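Local coordinates for nine-heme cytochrome c (Desulfovibrio desulfuricans, PDB 1OFW), which carries electrons through nine covalently bound c-type hemes and may form part of a transmembrane redox complex that passes electrons to the cytoplasm for sulfate reduction, at residues 172-183 against 194-205; 240-248 against 256-264. All blocks are in the same frame, centred on the assembly; numbering follows the deposited sequence. Where two conformers were deposited one is given.

Contact 1: residues 172-183 against 194-205; sequences VSPMLAPYKVVI and NFTHRRHLTSLM. With HEC (heme c), chain J.
P174 packs its ring against the helix 197-206: CB lies 4.1 Å from CD2 of L201, and its CG meets SD of M205 at 3.8 Å. Beside it, the H197 ring has CD of P178 over one face, a CH-pi contact 4.1 Å from the ring centroid, while CB of A177 and CG2 of V181 approach obliquely. Farther along, CD1 of I183 touches CB of F195, whose ring has the heme atom CBB of chain J over one face.

The polar edge belongs largely to R198. With CG anti to the backbone N (chi1 -171°) and a bend at chi3, its guanidinium ends up between M175 on one face and CB of Y179 on the other. NH2 gives a nearly straight bond in the guanidinium plane to O of A177 (2.8 Å), and NE adds a weak one to O of P174. The backbone N of R198 donates to O of Y179 at 2.9 Å. A water donates to the carbonyls of P174 and P178 and accepts from ND1 of H197, in the plane of that ring, which probably limits the rotation of this axial ligand of heme 6.

Beyond R198, V181 and F195 form an antiparallel hydrogen-bonded pair, V181 N to F195 O at 3.0 Å. The contact pairs strand 181-183 with strand 193-195 as a hairpin and lays the loop before it, with the 3-10 turn 174-176, against helix 197-206.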
loop_
_atom_site.group_PDB
_atom_site.type_symbol
_atom_site.label_atom_id
_atom_site.label_comp_id
_atom_site.label_asym_id
_atom_site.label_seq_id
_atom_site.Cartn_x
_atom_site.Cartn_y
_atom_site.Cartn_z
ATOM N N VAL A 172 -7.410 -14.964 -1.024
ATOM C CA VAL A 172 -8.091 -16.168 -1.477
ATOM C C VAL A 172 -7.122 -16.942 -2.336
ATOM O O VAL A 172 -6.215 -16.500 -2.997
ATOM C CB VAL A 172 -9.354 -15.906 -2.310
ATOM C CG1 VAL A 172 -10.481 -15.276 -1.511
ATOM C CG2 VAL A 172 -9.030 -15.008 -3.496
ATOM N N SER A 173 -7.408 -18.257 -2.323
ATOM C CA SER A 173 -6.629 -19.185 -3.146
ATOM C C SER A 173 -6.849 -18.985 -4.627
ATOM O O SER A 173 -8.010 -18.817 -5.009
ATOM C CB SER A 173 -7.137 -20.566 -2.710
ATOM O OG SER A 173 -6.391 -21.575 -3.318
ATOM N N PRO A 174 -5.799 -19.034 -5.419
ATOM C CA PRO A 174 -5.988 -18.970 -6.876
ATOM C C PRO A 174 -6.852 -20.065 -7.480
ATOM O O PRO A 174 -7.349 -19.993 -8.600
ATOM C CB PRO A 174 -4.565 -19.166 -7.421
ATOM C CG PRO A 174 -3.702 -18.596 -6.312
ATOM C CD PRO A 174 -4.371 -19.107 -5.051
ATOM N N MET A 175 -7.055 -21.154 -6.807
ATOM C CA MET A 175 -7.934 -22.252 -7.041
ATOM C C MET A 175 -9.399 -21.817 -7.080
ATOM O O MET A 175 -10.183 -22.553 -7.685
ATOM C CB MET A 175 -7.916 -23.332 -5.942
ATOM C CG MET A 175 -6.605 -24.024 -5.764
ATOM S SD MET A 175 -6.117 -24.895 -7.229
ATOM C CE MET A 175 -4.329 -24.803 -7.035
ATOM N N LEU A 176 -9.754 -20.711 -6.433
ATOM C CA LEU A 176 -11.109 -20.212 -6.554
ATOM C C LEU A 176 -11.351 -19.286 -7.736
ATOM O O LEU A 176 -12.461 -18.749 -7.836
ATOM C CB LEU A 176 -11.491 -19.487 -5.260
ATOM C CG LEU A 176 -11.480 -20.367 -4.016
ATOM C CD1 LEU A 176 -11.951 -19.595 -2.790
ATOM C CD2 LEU A 176 -12.387 -21.590 -4.194
ATOM N N ALA A 177 -10.352 -19.157 -8.576
ATOM C CA ALA A 177 -10.416 -18.355 -9.797
ATOM C C ALA A 177 -10.071 -19.220 -11.006
ATOM O O ALA A 177 -9.514 -20.313 -10.871
ATOM C CB ALA A 177 -9.467 -17.184 -9.706
ATOM N N PRO A 178 -10.434 -18.784 -12.202
ATOM C CA PRO A 178 -10.252 -19.669 -13.357
ATOM C C PRO A 178 -8.828 -20.125 -13.560
ATOM O O PRO A 178 -7.852 -19.447 -13.293
ATOM C CB PRO A 178 -10.688 -18.785 -14.540
ATOM C CG PRO A 178 -11.663 -17.844 -13.905
ATOM C CD PRO A 178 -11.067 -17.538 -12.567
ATOM N N TYR A 179 -8.691 -21.360 -14.070
ATOM C CA TYR A 179 -7.388 -21.903 -14.363
ATOM C C TYR A 179 -6.775 -21.202 -15.559
ATOM O O TYR A 179 -5.672 -20.627 -15.524
ATOM C CB TYR A 179 -7.515 -23.438 -14.601
ATOM C CG TYR A 179 -6.186 -24.012 -14.998
ATOM C CD1 TYR A 179 -5.230 -24.291 -14.038
ATOM C CD2 TYR A 179 -5.876 -24.277 -16.321
ATOM C CE1 TYR A 179 -4.006 -24.817 -14.371
ATOM C CE2 TYR A 179 -4.639 -24.798 -16.669
ATOM C CZ TYR A 179 -3.703 -25.077 -15.690
ATOM O OH TYR A 179 -2.478 -25.583 -16.076
ATOM N N LYS A 180 -7.496 -21.257 -16.673
ATOM C CA LYS A 180 -7.192 -20.466 -17.855
ATOM C C LYS A 180 -8.442 -19.717 -18.306
ATOM O O LYS A 180 -9.573 -20.066 -17.979
ATOM C CB LYS A 180 -6.603 -21.336 -18.956
ATOM C CG LYS A 180 -7.625 -22.041 -19.799
ATOM C CD LYS A 180 -7.013 -22.841 -20.935
ATOM C CE LYS A 180 -6.664 -21.983 -22.118
ATOM N NZ LYS A 180 -6.412 -22.825 -23.328
ATOM N N VAL A 181 -8.177 -18.659 -19.077
ATOM C CA VAL A 181 -9.264 -17.893 -19.670
ATOM C C VAL A 181 -8.926 -17.739 -21.142
ATOM O O VAL A 181 -7.839 -17.307 -21.526
ATOM C CB VAL A 181 -9.506 -16.514 -19.047
ATOM C CG1 VAL A 181 -10.644 -15.795 -19.766
ATOM C CG2 VAL A 181 -9.825 -16.718 -17.571
ATOM N N VAL A 182 -9.883 -18.185 -21.951
ATOM C CA VAL A 182 -9.714 -18.045 -23.417
ATOM C C VAL A 182 -10.278 -16.693 -23.794
ATOM O O VAL A 182 -11.482 -16.447 -23.795
ATOM C CB VAL A 182 -10.405 -19.208 -24.141
ATOM C CG1 VAL A 182 -10.381 -18.943 -25.644
ATOM C CG2 VAL A 182 -9.710 -20.504 -23.783
ATOM N N ILE A 183 -9.376 -15.726 -23.997
ATOM C CA ILE A 183 -9.805 -14.366 -24.252
ATOM C C ILE A 183 -10.035 -14.212 -25.752
ATOM O O ILE A 183 -9.092 -14.077 -26.535
ATOM C CB ILE A 183 -8.757 -13.335 -23.751
ATOM C CG1 ILE A 183 -8.427 -13.556 -22.272
ATOM C CG2 ILE A 183 -9.212 -11.920 -24.021
ATOM C CD1 ILE A 183 -7.387 -12.639 -21.718
ATOM N N ASN A 194 -4.866 -17.533 -24.888
ATOM C CA ASN A 194 -5.113 -18.517 -23.841
ATOM C C ASN A 194 -4.374 -18.102 -22.569
ATOM O O ASN A 194 -3.232 -18.523 -22.362
ATOM C CB ASN A 194 -4.618 -19.895 -24.261
ATOM C CG ASN A 194 -5.437 -20.398 -25.452
ATOM O OD1 ASN A 194 -6.659 -20.360 -25.442
ATOM N ND2 ASN A 194 -4.717 -20.853 -26.466
ATOM N N PHE A 195 -5.057 -17.260 -21.816
ATOM C CA PHE A 195 -4.385 -16.595 -20.676
ATOM C C PHE A 195 -4.251 -17.552 -19.507
ATOM O O PHE A 195 -5.243 -18.120 -19.058
ATOM C CB PHE A 195 -5.151 -15.335 -20.307
ATOM C CG PHE A 195 -4.646 -14.598 -19.079
ATOM C CD1 PHE A 195 -3.329 -14.250 -18.972
ATOM C CD2 PHE A 195 -5.509 -14.286 -18.049
ATOM C CE1 PHE A 195 -2.863 -13.583 -17.862
ATOM C CE2 PHE A 195 -5.042 -13.598 -16.945
ATOM C CZ PHE A 195 -3.714 -13.244 -16.845
ATOM N N THR A 196 -3.022 -17.730 -19.046
ATOM C CA THR A 196 -2.732 -18.623 -17.930
ATOM C C THR A 196 -3.016 -17.925 -16.601
ATOM O O THR A 196 -2.148 -17.559 -15.813
ATOM C CB THR A 196 -1.275 -19.108 -18.007
ATOM O OG1 THR A 196 -0.413 -17.980 -18.059
ATOM C CG2 THR A 196 -1.005 -19.914 -19.304
ATOM N N HIS A 197 -4.298 -17.741 -16.374
ATOM C CA HIS A 197 -4.841 -16.970 -15.280
ATOM C C HIS A 197 -4.321 -17.459 -13.949
ATOM O O HIS A 197 -3.794 -16.671 -13.133
ATOM C CB HIS A 197 -6.386 -17.077 -15.350
ATOM C CG HIS A 197 -7.170 -16.122 -14.498
ATOM N ND1 HIS A 197 -7.268 -16.267 -13.143
ATOM C CD2 HIS A 197 -7.840 -14.985 -14.758
ATOM C CE1 HIS A 197 -7.994 -15.286 -12.629
ATOM N NE2 HIS A 197 -8.357 -14.477 -13.599
ATOM N N ARG A 198 -4.486 -18.760 -13.654
ATOM C CA ARG A 198 -4.059 -19.273 -12.330
ATOM C C ARG A 198 -2.552 -19.297 -12.166
ATOM O O ARG A 198 -1.987 -18.993 -11.098
ATOM C CB ARG A 198 -4.653 -20.670 -12.063
ATOM C CG ARG A 198 -4.450 -21.154 -10.660
ATOM C CD ARG A 198 -5.157 -22.497 -10.468
ATOM N NE ARG A 198 -6.603 -22.317 -10.523
ATOM C CZ ARG A 198 -7.505 -23.295 -10.686
ATOM N NH1 ARG A 198 -7.037 -24.541 -10.820
ATOM N NH2 ARG A 198 -8.813 -23.016 -10.705
ATOM N N ARG A 199 -1.833 -19.637 -13.226
ATOM C CA ARG A 199 -0.387 -19.632 -13.220
ATOM C C ARG A 199 0.133 -18.223 -12.853
ATOM O O ARG A 199 1.030 -18.119 -12.010
ATOM C CB ARG A 199 0.128 -20.039 -14.570
ATOM C CG ARG A 199 1.625 -20.190 -14.682
ATOM C CD ARG A 199 1.931 -20.493 -16.148
ATOM N NE ARG A 199 3.342 -20.551 -16.471
ATOM C CZ ARG A 199 4.060 -21.675 -16.401
ATOM N NH1 ARG A 199 3.578 -22.853 -16.019
ATOM N NH2 ARG A 199 5.345 -21.599 -16.730
ATOM N N HIS A 200 -0.492 -17.223 -13.496
ATOM C CA HIS A 200 -0.142 -15.814 -13.268
ATOM C C HIS A 200 -0.339 -15.435 -11.802
ATOM O O HIS A 200 0.604 -14.982 -11.126
ATOM C CB HIS A 200 -0.982 -14.921 -14.185
ATOM C CG HIS A 200 -0.313 -14.579 -15.467
ATOM N ND1 HIS A 200 -0.210 -15.468 -16.535
ATOM C CD2 HIS A 200 0.324 -13.439 -15.874
ATOM C CE1 HIS A 200 0.456 -14.859 -17.504
ATOM N NE2 HIS A 200 0.803 -13.613 -17.150
ATOM N N LEU A 201 -1.534 -15.621 -11.282
ATOM C CA LEU A 201 -1.868 -15.182 -9.931
ATOM C C LEU A 201 -1.006 -15.944 -8.931
ATOM O O LEU A 201 -0.513 -15.354 -7.979
ATOM C CB LEU A 201 -3.341 -15.348 -9.666
ATOM C CG LEU A 201 -3.849 -14.930 -8.284
ATOM C CD1 LEU A 201 -3.561 -13.453 -8.043
ATOM C CD2 LEU A 201 -5.311 -15.210 -8.123
ATOM N N THR A 202 -0.826 -17.239 -9.163
ATOM C CA THR A 202 -0.020 -18.063 -8.266
ATOM C C THR A 202 1.412 -17.563 -8.233
ATOM O O THR A 202 1.947 -17.419 -7.129
ATOM C CB THR A 202 -0.094 -19.529 -8.707
ATOM O OG1 THR A 202 -1.426 -19.969 -8.598
ATOM C CG2 THR A 202 0.714 -20.427 -7.773
ATOM N N SER A 203 2.034 -17.258 -9.339
ATOM C CA SER A 203 3.389 -16.762 -9.445
ATOM C C SER A 203 3.560 -15.423 -8.740
ATOM O O SER A 203 4.523 -15.177 -8.023
ATOM C CB SER A 203 3.723 -16.599 -10.922
ATOM O OG SER A 203 5.061 -16.135 -11.108
ATOM N N LEU A 204 2.584 -14.536 -8.967
ATOM C CA LEU A 204 2.629 -13.204 -8.380
ATOM C C LEU A 204 2.510 -13.283 -6.864
ATOM O O LEU A 204 3.227 -12.576 -6.152
ATOM C CB LEU A 204 1.528 -12.312 -8.981
ATOM C CG LEU A 204 1.763 -11.972 -10.464
ATOM C CD1 LEU A 204 0.506 -11.494 -11.138
ATOM C CD2 LEU A 204 2.896 -10.950 -10.646
ATOM N N MET A 205 1.642 -14.125 -6.356
ATOM C CA MET A 205 1.475 -14.304 -4.912
ATOM C C MET A 205 2.678 -14.979 -4.271
ATOM O O MET A 205 3.065 -14.677 -3.132
ATOM C CB MET A 205 0.229 -15.163 -4.659
ATOM C CG MET A 205 -1.058 -14.402 -4.869
ATOM S SD MET A 205 -2.562 -15.366 -4.748
ATOM C CE MET A 205 -2.511 -15.779 -3.006
HETATM FE FE HEC J . 1.781 -12.182 -18.185
HETATM C CHA HEC J . 4.465 -14.237 -18.433
HETATM C CHB HEC J . 0.587 -13.351 -21.176
HETATM C CHC HEC J . -0.915 -10.131 -17.924
HETATM C CHD HEC J . 2.960 -11.003 -15.172
HETATM N NA HEC J . 2.393 -13.516 -19.542
HETATM C C1A HEC J . 3.548 -14.293 -19.465
HETATM C C2A HEC J . 3.628 -15.155 -20.621
HETATM C C3A HEC J . 2.564 -14.891 -21.392
HETATM C C4A HEC J . 1.776 -13.885 -20.717
HETATM C CMA HEC J . 2.139 -15.458 -22.755
HETATM C CAA HEC J . 4.751 -16.175 -20.834
HETATM C CBA HEC J . 4.363 -17.559 -20.291
HETATM C CGA HEC J . 3.206 -17.732 -19.345
HETATM O O1A HEC J . 3.526 -17.750 -18.127
HETATM O O2A HEC J . 2.005 -17.887 -19.723
HETATM N NB HEC J . 0.216 -11.777 -19.339
HETATM C C1B HEC J . -0.157 -12.394 -20.536
HETATM C C2B HEC J . -1.420 -11.855 -20.996
HETATM C C3B HEC J . -1.847 -10.952 -20.087
HETATM C C4B HEC J . -0.829 -10.914 -19.053
HETATM C CMB HEC J . -2.076 -12.292 -22.305
HETATM C CAB HEC J . -3.103 -10.094 -20.072
HETATM C CBB HEC J . -4.404 -10.868 -20.388
HETATM N NC HEC J . 1.202 -10.816 -16.843
HETATM C C1C HEC J . 0.040 -10.080 -16.928
HETATM C C2C HEC J . -0.065 -9.146 -15.805
HETATM C C3C HEC J . 0.984 -9.427 -15.018
HETATM C C4C HEC J . 1.780 -10.449 -15.651
HETATM C CMC HEC J . -1.178 -8.088 -15.708
HETATM C CAC HEC J . 1.466 -8.794 -13.692
HETATM C CBC HEC J . 0.360 -8.233 -12.799
HETATM N ND HEC J . 3.373 -12.564 -17.035
HETATM C C1D HEC J . 3.686 -11.979 -15.816
HETATM C C2D HEC J . 4.930 -12.535 -15.317
HETATM C C3D HEC J . 5.366 -13.421 -16.233
HETATM C C4D HEC J . 4.395 -13.466 -17.296
HETATM C CMD HEC J . 5.603 -12.126 -13.993
HETATM C CAD HEC J . 6.692 -14.205 -16.141
HETATM C CBD HEC J . 6.373 -15.640 -15.682
HETATM C CGD HEC J . 6.329 -15.719 -14.169
HETATM O O1D HEC J . 5.212 -15.876 -13.625
HETATM O O2D HEC J . 7.418 -15.597 -13.569
HETATM O O HOH W 1 -6.764 -18.448 -10.978
HETATM O O HOH W 2 -3.005 -21.041 -15.567
#

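Contact 2: residues 240-248 against 256-264; sequences KCGSCHTKE and RPNLMAAYH. With HEC (heme c), chain I.
H245 and A262 meet with the methyl over the ring: CB of A262 sits 4.0 Å from the imidazole centroid of H245, a CH-pi contact only 18° off the ring normal. At the ring's edge, ND1 donates to O of P257 at 2.9 Å, close to the ring plane, while NE2 binds the iron of heme c of chain I. H230 supplies the other axial nitrogen.

R256 runs extended from CG to NE, its CG close to the heme pyrrole carbons C2D and C3D, and lays its guanidinium edge-on to the C244 carbonyl. NH1 of R256 donates to O of C244 at 2.9 Å, in the carbonyl plane and on a lone pair. L259 brings CD1 within 3.8 Å of CB of C241. The Y263 ring stands oblique to the C241 sulfur, CE2 to SG 3.8 Å, and its hydroxyl is hydrogen-bonded to a propionate of another heme.

N258 turns its amide two ways at the start of helix 259-273. OD1 caps the helix by accepting from A261 N, and ND2 makes a weak bond to O of K247, while L259 N donates to O of T246 at 2.8 Å.

C241 and C244, both thioether-linked to the heme, and H245 are the CXXCH motif of a c-type cytochrome. The bond to P257 probably limits how far the imidazole turns about the iron axis, and may make the ring a stronger electron donor.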
loop_
_atom_site.group_PDB
_atom_site.type_symbol
_atom_site.label_atom_id
_atom_site.label_comp_id
_atom_site.label_asym_id
_atom_site.label_seq_id
_atom_site.Cartn_x
_atom_site.Cartn_y
_atom_site.Cartn_z
ATOM N N LYS A 240 -16.721 -8.791 -17.007
ATOM C CA LYS A 240 -15.736 -8.834 -18.077
ATOM C C LYS A 240 -15.204 -7.454 -18.420
ATOM O O LYS A 240 -15.921 -6.485 -18.287
ATOM C CB LYS A 240 -16.386 -9.470 -19.314
ATOM C CG LYS A 240 -16.727 -10.932 -19.065
ATOM C CD LYS A 240 -16.943 -11.723 -20.335
ATOM C CE LYS A 240 -17.054 -13.224 -20.076
ATOM N NZ LYS A 240 -18.086 -13.829 -20.970
ATOM N N CYS A 241 -13.943 -7.411 -18.900
ATOM C CA CYS A 241 -13.362 -6.135 -19.274
ATOM C C CYS A 241 -14.249 -5.390 -20.262
ATOM O O CYS A 241 -14.439 -4.189 -20.236
ATOM C CB CYS A 241 -11.980 -6.343 -19.890
ATOM S SG CYS A 241 -10.839 -7.417 -18.997
ATOM N N GLY A 242 -14.768 -6.191 -21.197
ATOM C CA GLY A 242 -15.586 -5.614 -22.246
ATOM C C GLY A 242 -16.956 -5.176 -21.800
ATOM O O GLY A 242 -17.700 -4.607 -22.606
ATOM N N SER A 243 -17.339 -5.329 -20.544
ATOM C CA SER A 243 -18.557 -4.676 -20.074
ATOM C C SER A 243 -18.373 -3.176 -19.946
ATOM O O SER A 243 -19.331 -2.388 -20.050
ATOM C CB SER A 243 -18.981 -5.180 -18.692
ATOM O OG SER A 243 -19.570 -6.440 -18.704
ATOM N N CYS A 244 -17.140 -2.728 -19.692
ATOM C CA CYS A 244 -16.803 -1.345 -19.505
ATOM C C CYS A 244 -15.955 -0.755 -20.641
ATOM O O CYS A 244 -16.030 0.463 -20.843
ATOM C CB CYS A 244 -16.072 -1.150 -18.171
ATOM S SG CYS A 244 -17.134 -1.528 -16.755
ATOM N N HIS A 245 -15.177 -1.595 -21.307
ATOM C CA HIS A 245 -14.300 -1.187 -22.386
ATOM C C HIS A 245 -14.875 -1.636 -23.727
ATOM O O HIS A 245 -14.918 -2.823 -24.019
ATOM C CB HIS A 245 -12.888 -1.770 -22.134
ATOM C CG HIS A 245 -12.234 -1.208 -20.920
ATOM N ND1 HIS A 245 -11.607 -0.004 -20.911
ATOM C CD2 HIS A 245 -12.139 -1.672 -19.647
ATOM C CE1 HIS A 245 -11.144 0.241 -19.689
ATOM N NE2 HIS A 245 -11.448 -0.762 -18.894
ATOM N N THR A 246 -15.348 -0.643 -24.485
ATOM C CA THR A 246 -16.016 -0.958 -25.748
ATOM C C THR A 246 -14.990 -1.341 -26.796
ATOM O O THR A 246 -13.844 -0.923 -26.705
ATOM C CB THR A 246 -16.833 0.267 -26.197
ATOM O OG1 THR A 246 -16.005 1.440 -26.286
ATOM C CG2 THR A 246 -17.884 0.537 -25.127
ATOM N N LYS A 247 -15.415 -2.142 -27.773
ATOM C CA LYS A 247 -14.507 -2.482 -28.875
ATOM C C LYS A 247 -14.079 -1.245 -29.660
ATOM O O LYS A 247 -12.907 -1.084 -29.991
ATOM C CB LYS A 247 -15.181 -3.523 -29.763
ATOM C CG LYS A 247 -14.354 -3.815 -31.029
ATOM C CD LYS A 247 -15.191 -4.711 -31.931
ATOM C CE LYS A 247 -14.680 -4.749 -33.374
ATOM N NZ LYS A 247 -15.356 -3.712 -34.188
ATOM N N GLU A 248 -14.955 -0.328 -29.961
ATOM C CA GLU A 248 -14.730 0.927 -30.624
ATOM C C GLU A 248 -14.579 2.120 -29.690
ATOM O O GLU A 248 -14.875 2.118 -28.498
ATOM C CB GLU A 248 -15.912 1.190 -31.608
ATOM C CG GLU A 248 -16.093 0.000 -32.566
ATOM C CD GLU A 248 -14.948 -0.015 -33.580
ATOM O OE1 GLU A 248 -14.787 1.052 -34.210
ATOM O OE2 GLU A 248 -14.249 -1.026 -33.773
ATOM N N ARG A 256 -11.229 5.901 -20.822
ATOM C CA ARG A 256 -11.256 4.447 -20.957
ATOM C C ARG A 256 -10.675 4.002 -22.301
ATOM O O ARG A 256 -11.213 4.378 -23.336
ATOM C CB ARG A 256 -12.659 3.824 -20.915
ATOM C CG ARG A 256 -13.310 3.936 -19.555
ATOM C CD ARG A 256 -14.690 3.265 -19.651
ATOM N NE ARG A 256 -15.535 3.855 -18.633
ATOM C CZ ARG A 256 -16.716 3.353 -18.304
ATOM N NH1 ARG A 256 -17.173 2.255 -18.887
ATOM N NH2 ARG A 256 -17.405 3.981 -17.363
ATOM N N PRO A 257 -9.628 3.193 -22.292
ATOM C CA PRO A 257 -9.174 2.612 -23.559
ATOM C C PRO A 257 -10.215 1.705 -24.166
ATOM O O PRO A 257 -11.057 1.110 -23.487
ATOM C CB PRO A 257 -7.976 1.741 -23.164
ATOM C CG PRO A 257 -7.599 2.153 -21.790
ATOM C CD PRO A 257 -8.778 2.801 -21.156
ATOM N N ASN A 258 -10.209 1.577 -25.505
ATOM C CA ASN A 258 -11.027 0.547 -26.122
ATOM C C ASN A 258 -10.513 -0.822 -25.725
ATOM O O ASN A 258 -9.448 -0.936 -25.117
ATOM C CB ASN A 258 -11.101 0.734 -27.631
ATOM C CG ASN A 258 -9.978 0.227 -28.479
ATOM O OD1 ASN A 258 -8.861 -0.060 -28.074
ATOM N ND2 ASN A 258 -10.304 0.058 -29.770
ATOM N N LEU A 259 -11.290 -1.843 -26.011
ATOM C CA LEU A 259 -10.993 -3.149 -25.416
ATOM C C LEU A 259 -9.656 -3.687 -25.862
ATOM O O LEU A 259 -8.932 -4.239 -25.017
ATOM C CB LEU A 259 -12.115 -4.131 -25.711
ATOM C CG LEU A 259 -12.020 -5.519 -25.127
ATOM C CD1 LEU A 259 -11.962 -5.464 -23.588
ATOM C CD2 LEU A 259 -13.173 -6.442 -25.514
ATOM N N MET A 260 -9.270 -3.638 -27.131
ATOM C CA MET A 260 -7.927 -4.105 -27.484
ATOM C C MET A 260 -6.826 -3.391 -26.703
ATOM O O MET A 260 -5.878 -3.986 -26.192
ATOM C CB MET A 260 -7.661 -3.869 -28.982
ATOM C CG MET A 260 -6.325 -4.436 -29.422
ATOM S SD MET A 260 -6.046 -4.119 -31.171
ATOM C CE MET A 260 -5.878 -2.331 -31.092
ATOM N N ALA A 261 -6.908 -2.080 -26.609
ATOM C CA ALA A 261 -5.891 -1.301 -25.943
ATOM C C ALA A 261 -5.936 -1.589 -24.436
ATOM O O ALA A 261 -4.915 -1.553 -23.753
ATOM C CB ALA A 261 -6.048 0.203 -26.227
ATOM N N ALA A 262 -7.114 -1.847 -23.901
ATOM C CA ALA A 262 -7.240 -2.191 -22.484
ATOM C C ALA A 262 -6.442 -3.461 -22.169
ATOM O O ALA A 262 -5.658 -3.490 -21.209
ATOM C CB ALA A 262 -8.700 -2.324 -22.111
ATOM N N TYR A 263 -6.610 -4.525 -22.972
ATOM C CA TYR A 263 -5.821 -5.724 -22.772
ATOM C C TYR A 263 -4.346 -5.428 -22.932
ATOM O O TYR A 263 -3.505 -5.777 -22.099
ATOM C CB TYR A 263 -6.222 -6.804 -23.768
ATOM C CG TYR A 263 -7.573 -7.457 -23.572
ATOM C CD1 TYR A 263 -8.461 -7.519 -24.628
ATOM C CD2 TYR A 263 -7.983 -8.028 -22.375
ATOM C CE1 TYR A 263 -9.698 -8.115 -24.508
ATOM C CE2 TYR A 263 -9.228 -8.623 -22.236
ATOM C CZ TYR A 263 -10.097 -8.665 -23.306
ATOM O OH TYR A 263 -11.356 -9.257 -23.213
ATOM N N HIS A 264 -4.005 -4.744 -24.033
ATOM C CA HIS A 264 -2.568 -4.516 -24.256
ATOM C C HIS A 264 -1.915 -3.729 -23.159
ATOM O O HIS A 264 -0.838 -4.013 -22.661
ATOM C CB HIS A 264 -2.401 -3.852 -25.620
ATOM C CG HIS A 264 -2.529 -4.791 -26.770
ATOM N ND1 HIS A 264 -2.660 -4.311 -28.065
ATOM C CD2 HIS A 264 -2.499 -6.131 -26.851
ATOM C CE1 HIS A 264 -2.737 -5.363 -28.867
ATOM N NE2 HIS A 264 -2.650 -6.491 -28.185
HETATM FE FE HEC I . -10.668 -0.900 -17.066
HETATM C CHA HEC I . -9.196 2.223 -17.413
HETATM C CHB HEC I . -7.974 -2.314 -18.572
HETATM C CHC HEC I . -12.039 -3.997 -16.537
HETATM C CHD HEC I . -13.511 0.593 -15.881
HETATM N NA HEC I . -8.938 -0.184 -17.772
HETATM C C1A HEC I . -8.475 1.105 -17.775
HETATM C C2A HEC I . -7.107 1.129 -18.268
HETATM C C3A HEC I . -6.773 -0.133 -18.577
HETATM C C4A HEC I . -7.918 -0.961 -18.333
HETATM C CMA HEC I . -5.427 -0.644 -19.105
HETATM C CAA HEC I . -6.249 2.398 -18.410
HETATM C CBA HEC I . -5.307 2.440 -17.176
HETATM C CGA HEC I . -6.016 2.430 -15.839
HETATM O O1A HEC I . -6.499 3.520 -15.453
HETATM O O2A HEC I . -6.103 1.374 -15.183
HETATM N NB HEC I . -10.157 -2.773 -17.518
HETATM C C1B HEC I . -8.997 -3.165 -18.174
HETATM C C2B HEC I . -9.017 -4.598 -18.342
HETATM C C3B HEC I . -10.086 -5.068 -17.681
HETATM C C4B HEC I . -10.828 -3.930 -17.198
HETATM C CMB HEC I . -7.952 -5.362 -19.148
HETATM C CAB HEC I . -10.546 -6.492 -17.463
HETATM C CBB HEC I . -9.590 -7.345 -16.600
HETATM N NC HEC I . -12.420 -1.542 -16.331
HETATM C C1C HEC I . -12.811 -2.859 -16.212
HETATM C C2C HEC I . -14.197 -2.924 -15.775
HETATM C C3C HEC I . -14.614 -1.664 -15.651
HETATM C C4C HEC I . -13.528 -0.784 -15.948
HETATM C CMC HEC I . -14.996 -4.210 -15.635
HETATM C CAC HEC I . -16.030 -1.122 -15.353
HETATM C CBC HEC I . -16.664 -1.774 -14.101
HETATM N ND HEC I . -11.218 0.979 -16.653
HETATM C C1D HEC I . -12.459 1.401 -16.214
HETATM C C2D HEC I . -12.463 2.843 -16.118
HETATM C C3D HEC I . -11.285 3.300 -16.564
HETATM C C4D HEC I . -10.493 2.136 -16.904
HETATM C CMD HEC I . -13.667 3.641 -15.583
HETATM C CAD HEC I . -10.791 4.733 -16.755
HETATM C CBD HEC I . -10.077 5.268 -15.489
HETATM C CGD HEC I . -9.646 6.710 -15.764
HETATM O O1D HEC I . -10.541 7.474 -16.169
HETATM O O2D HEC I . -8.460 7.054 -15.601
HETATM O O HOH W 3 -14.014 -8.851 -22.235
HETATM O O HOH W 4 -13.589 2.050 -24.449
HETATM O O HOH W 5 -10.979 -2.986 -29.300
#

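Contact 1 comes first along the chain and contact 2 follows, both within the C-terminal tetraheme region. Their centres are about 20 Å apart, yet they touch where CG2 of I183 packs 3.4 Å from CZ of Y263. Between them they supply axial histidines to four hemes: H197 and H200 in contact 1 serve hemes 6 and 8, while H245 and H264 in contact 2 serve hemes 7 and 9. Helix 259-273 strengthens the tie, because H271, farther along it, is the second axial ligand of the heme iron bound by H200. The contacts therefore lie within one group of neighbouring hemes, consistent with electron transfer between them.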